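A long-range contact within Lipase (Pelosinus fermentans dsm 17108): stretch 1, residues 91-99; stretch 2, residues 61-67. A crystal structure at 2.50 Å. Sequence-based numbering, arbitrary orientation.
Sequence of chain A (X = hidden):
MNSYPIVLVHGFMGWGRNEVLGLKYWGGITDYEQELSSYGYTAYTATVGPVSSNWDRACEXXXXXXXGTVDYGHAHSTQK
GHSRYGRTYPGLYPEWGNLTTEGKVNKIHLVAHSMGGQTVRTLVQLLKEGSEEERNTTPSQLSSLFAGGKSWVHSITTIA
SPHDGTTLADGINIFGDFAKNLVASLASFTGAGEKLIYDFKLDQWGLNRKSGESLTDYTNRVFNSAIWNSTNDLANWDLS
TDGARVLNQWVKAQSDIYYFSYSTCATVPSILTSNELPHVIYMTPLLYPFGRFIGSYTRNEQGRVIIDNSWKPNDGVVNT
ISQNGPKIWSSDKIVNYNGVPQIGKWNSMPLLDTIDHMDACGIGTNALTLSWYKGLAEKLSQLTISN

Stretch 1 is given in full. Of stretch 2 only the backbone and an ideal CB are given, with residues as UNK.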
# COMPACT_ATOMS: atom_id res chain seq x y z
N GLY A 91 9.76 -10.21 13.25
CA GLY A 91 8.75 -9.32 13.77
C GLY A 91 9.33 -7.97 14.14
O GLY A 91 10.30 -7.89 14.89
N LEU A 92 8.73 -6.92 13.60
CA LEU A 92 9.17 -5.56 13.89
C LEU A 92 8.84 -5.17 15.31
O LEU A 92 9.54 -4.37 15.92
CB LEU A 92 8.50 -4.56 12.95
CG LEU A 92 8.89 -4.60 11.48
CD1 LEU A 92 8.00 -3.65 10.70
CD2 LEU A 92 10.37 -4.25 11.31
N TYR A 93 7.74 -5.73 15.81
CA TYR A 93 7.18 -5.34 17.10
C TYR A 93 6.45 -6.51 17.77
O TYR A 93 5.23 -6.52 17.86
CB TYR A 93 6.23 -4.15 16.89
CG TYR A 93 5.76 -3.44 18.14
CD1 TYR A 93 6.67 -3.00 19.09
CD2 TYR A 93 4.41 -3.16 18.33
CE1 TYR A 93 6.23 -2.33 20.23
CE2 TYR A 93 3.97 -2.49 19.46
CZ TYR A 93 4.88 -2.08 20.41
OH TYR A 93 4.44 -1.43 21.53
N PRO A 94 7.22 -7.50 18.24
CA PRO A 94 6.67 -8.75 18.81
C PRO A 94 5.61 -8.55 19.89
O PRO A 94 4.73 -9.39 20.03
CB PRO A 94 7.91 -9.44 19.39
CG PRO A 94 9.04 -8.92 18.55
CD PRO A 94 8.69 -7.50 18.25
N GLU A 95 5.68 -7.46 20.64
CA GLU A 95 4.75 -7.25 21.75
C GLU A 95 3.48 -6.56 21.30
O GLU A 95 2.68 -6.14 22.14
CB GLU A 95 5.41 -6.42 22.84
CG GLU A 95 6.87 -6.76 23.09
CD GLU A 95 7.79 -6.07 22.10
OE1 GLU A 95 7.44 -4.95 21.66
OE2 GLU A 95 8.84 -6.65 21.75
N TRP A 96 3.29 -6.45 19.99
CA TRP A 96 2.11 -5.82 19.41
C TRP A 96 0.85 -6.50 19.96
O TRP A 96 0.76 -7.73 19.95
CB TRP A 96 2.16 -5.93 17.88
CG TRP A 96 1.02 -5.27 17.14
CD1 TRP A 96 0.36 -4.13 17.49
CD2 TRP A 96 0.42 -5.73 15.93
NE1 TRP A 96 -0.61 -3.84 16.56
CE2 TRP A 96 -0.60 -4.81 15.59
CE3 TRP A 96 0.64 -6.83 15.09
CZ2 TRP A 96 -1.40 -4.96 14.46
CZ3 TRP A 96 -0.16 -6.97 13.96
CH2 TRP A 96 -1.16 -6.04 13.66
N GLY A 97 -0.09 -5.71 20.46
CA GLY A 97 -1.35 -6.25 20.94
C GLY A 97 -1.35 -6.79 22.37
O GLY A 97 -2.41 -7.08 22.93
N ASN A 98 -0.17 -6.95 22.96
CA ASN A 98 -0.06 -7.38 24.35
C ASN A 98 -0.58 -6.34 25.31
O ASN A 98 -1.02 -5.25 24.91
CB ASN A 98 1.39 -7.71 24.73
CG ASN A 98 1.94 -8.88 23.97
OD1 ASN A 98 1.22 -9.56 23.24
ND2 ASN A 98 3.24 -9.12 24.11
N LEU A 99 -0.52 -6.67 26.59
CA LEU A 99 -0.89 -5.74 27.64
C LEU A 99 0.35 -5.41 28.46
O LEU A 99 1.23 -6.26 28.64
CB LEU A 99 -1.99 -6.31 28.54
CG LEU A 99 -3.37 -6.49 27.89
CD1 LEU A 99 -4.14 -7.58 28.61
CD2 LEU A 99 -4.15 -5.18 27.89
N UNK A 61 1.65 -8.63 6.26
CA UNK A 61 1.81 -7.50 7.18
C UNK A 61 1.69 -7.96 8.63
O UNK A 61 2.49 -7.56 9.48
CB UNK A 61 0.77 -6.42 6.88
N UNK A 62 0.68 -8.79 8.91
CA UNK A 62 0.47 -9.32 10.26
C UNK A 62 1.72 -10.03 10.75
O UNK A 62 2.21 -9.76 11.84
CB UNK A 62 -0.73 -10.27 10.29
N UNK A 63 2.22 -10.95 9.94
CA UNK A 63 3.43 -11.68 10.28
C UNK A 63 4.63 -10.74 10.38
O UNK A 63 5.48 -10.91 11.26
CB UNK A 63 3.70 -12.77 9.24
N UNK A 64 4.71 -9.75 9.49
CA UNK A 64 5.90 -8.91 9.45
C UNK A 64 6.02 -8.10 10.73
O UNK A 64 7.11 -7.97 11.27
CB UNK A 64 5.87 -7.98 8.23
N UNK A 65 4.90 -7.59 11.21
CA UNK A 65 4.84 -6.84 12.46
C UNK A 65 4.94 -7.73 13.70
O UNK A 65 5.88 -7.63 14.49
CB UNK A 65 3.54 -6.04 12.51
N UNK A 66 3.95 -8.61 13.86
CA UNK A 66 3.82 -9.44 15.05
C UNK A 66 4.96 -10.44 15.20
O UNK A 66 5.45 -10.67 16.30
CB UNK A 66 2.48 -10.19 15.02
N UNK A 67 5.37 -11.01 14.08
CA UNK A 67 6.38 -12.05 14.06
C UNK A 67 5.74 -13.36 13.64
O UNK A 67 4.55 -13.58 13.89
CB UNK A 67 7.06 -12.19 15.43

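Positions 61 to 66 form the last turns of a helix, and stretch 1 packs across its C-terminal end. Within the stretch, the O of positions 61 to 63 is taken by the N of 65 to 67; the O of positions 64 and 65 accepts from stretch 1. Leu-92 N donates to the O of position 64 (3.0 Å), and Tyr-93 N donates to the O of position 65 (3.0 Å).

At position 61 the CB points sideways, and no atom of stretch 1 lies within 5.5 Å of it. Stretch 1 sets no preference. The residue is Leu-61, which makes no contact here.

At position 62 the CB also points sideways, 5.0 Å from Trp-96 CZ3. A long apolar or aromatic side chain could reach the indole; a short one would leave it untouched. The residue is Tyr-62. Its CD1 lies 3.9 Å from Trp-96 CZ3, and the two rings meet obliquely, with planes at 52°.

At position 63 the CB points away from stretch 1, which again gives no guidance. The residue is Ala-63.

At position 64 the CB points sideways, 5.4 Å from Leu-92 CD1. A medium or large apolar group, aliphatic or aromatic, would suit this leucine. The residue is Tyr-64, with chi1 in t. Leu-92 CD1 sits at the edge of its ring, 3.6 Å from Tyr-64 CD1.

At position 65 the CB points away overall, yet it lies 4.0 Å from Trp-96 CE3 and 5.2 Å from Leu-92 CB. The surroundings are apolar, so valine, isoleucine, leucine or methionine would be plausible. The residue is Ile-65. Its CG2 approaches Trp-96 CE3 at 3.4 Å, and its CD1 lies over one face of the indole.

At position 66 the CB points away overall but is 3.8 Å from Trp-96 CE3. Beyond it, the turns of stretch 1 present the carbonyls of Pro-94 and Trp-96, with Asn-98 OD1 nearby. A long side chain ending in a donor fits best: lysine or arginine, perhaps glutamine. The residue is Lys-66. Its CB sits at the edge of the indole, and its chain is extended apart from chi2 in p. Lys-66 NZ donates to Pro-94 O and to Trp-96 O, both at 2.8 Å, tying the helix end to the turns.

At position 67 the chain leaves the helix with phi 112° and psi 150°. A CB would be jammed against the carbonyl O of position 66, so glycine is called for. The residue is Gly-67. Its CA lies 3.6 Å from Gly-91 CA.

Stretch 2, residues 61-67: LYAYIKG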
# COMPACT_ATOMS: atom_id res chain seq x y z
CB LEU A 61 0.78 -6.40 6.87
CG LEU A 61 0.85 -5.06 7.60
CD1 LEU A 61 2.25 -4.50 7.59
CD2 LEU A 61 -0.07 -4.06 6.94
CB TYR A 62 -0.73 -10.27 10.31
CG TYR A 62 -0.93 -10.93 11.67
CD1 TYR A 62 -1.66 -10.30 12.67
CD2 TYR A 62 -0.38 -12.17 11.96
CE1 TYR A 62 -1.84 -10.88 13.91
CE2 TYR A 62 -0.56 -12.77 13.20
CZ TYR A 62 -1.28 -12.12 14.17
OH TYR A 62 -1.45 -12.71 15.41
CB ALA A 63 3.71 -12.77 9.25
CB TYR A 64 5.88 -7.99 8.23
CG TYR A 64 7.27 -7.52 7.85
CD1 TYR A 64 7.84 -6.42 8.48
CD2 TYR A 64 8.02 -8.20 6.91
CE1 TYR A 64 9.12 -6.00 8.16
CE2 TYR A 64 9.30 -7.79 6.57
CZ TYR A 64 9.84 -6.69 7.20
OH TYR A 64 11.11 -6.27 6.88
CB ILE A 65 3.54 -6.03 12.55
CG1 ILE A 65 3.45 -5.01 11.41
CG2 ILE A 65 3.47 -5.31 13.87
CD1 ILE A 65 2.19 -4.17 11.44
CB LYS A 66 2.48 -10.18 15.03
CG LYS A 66 2.23 -11.04 16.24
CD LYS A 66 2.37 -10.23 17.52
CE LYS A 66 1.85 -11.01 18.72
NZ LYS A 66 2.03 -10.26 19.98
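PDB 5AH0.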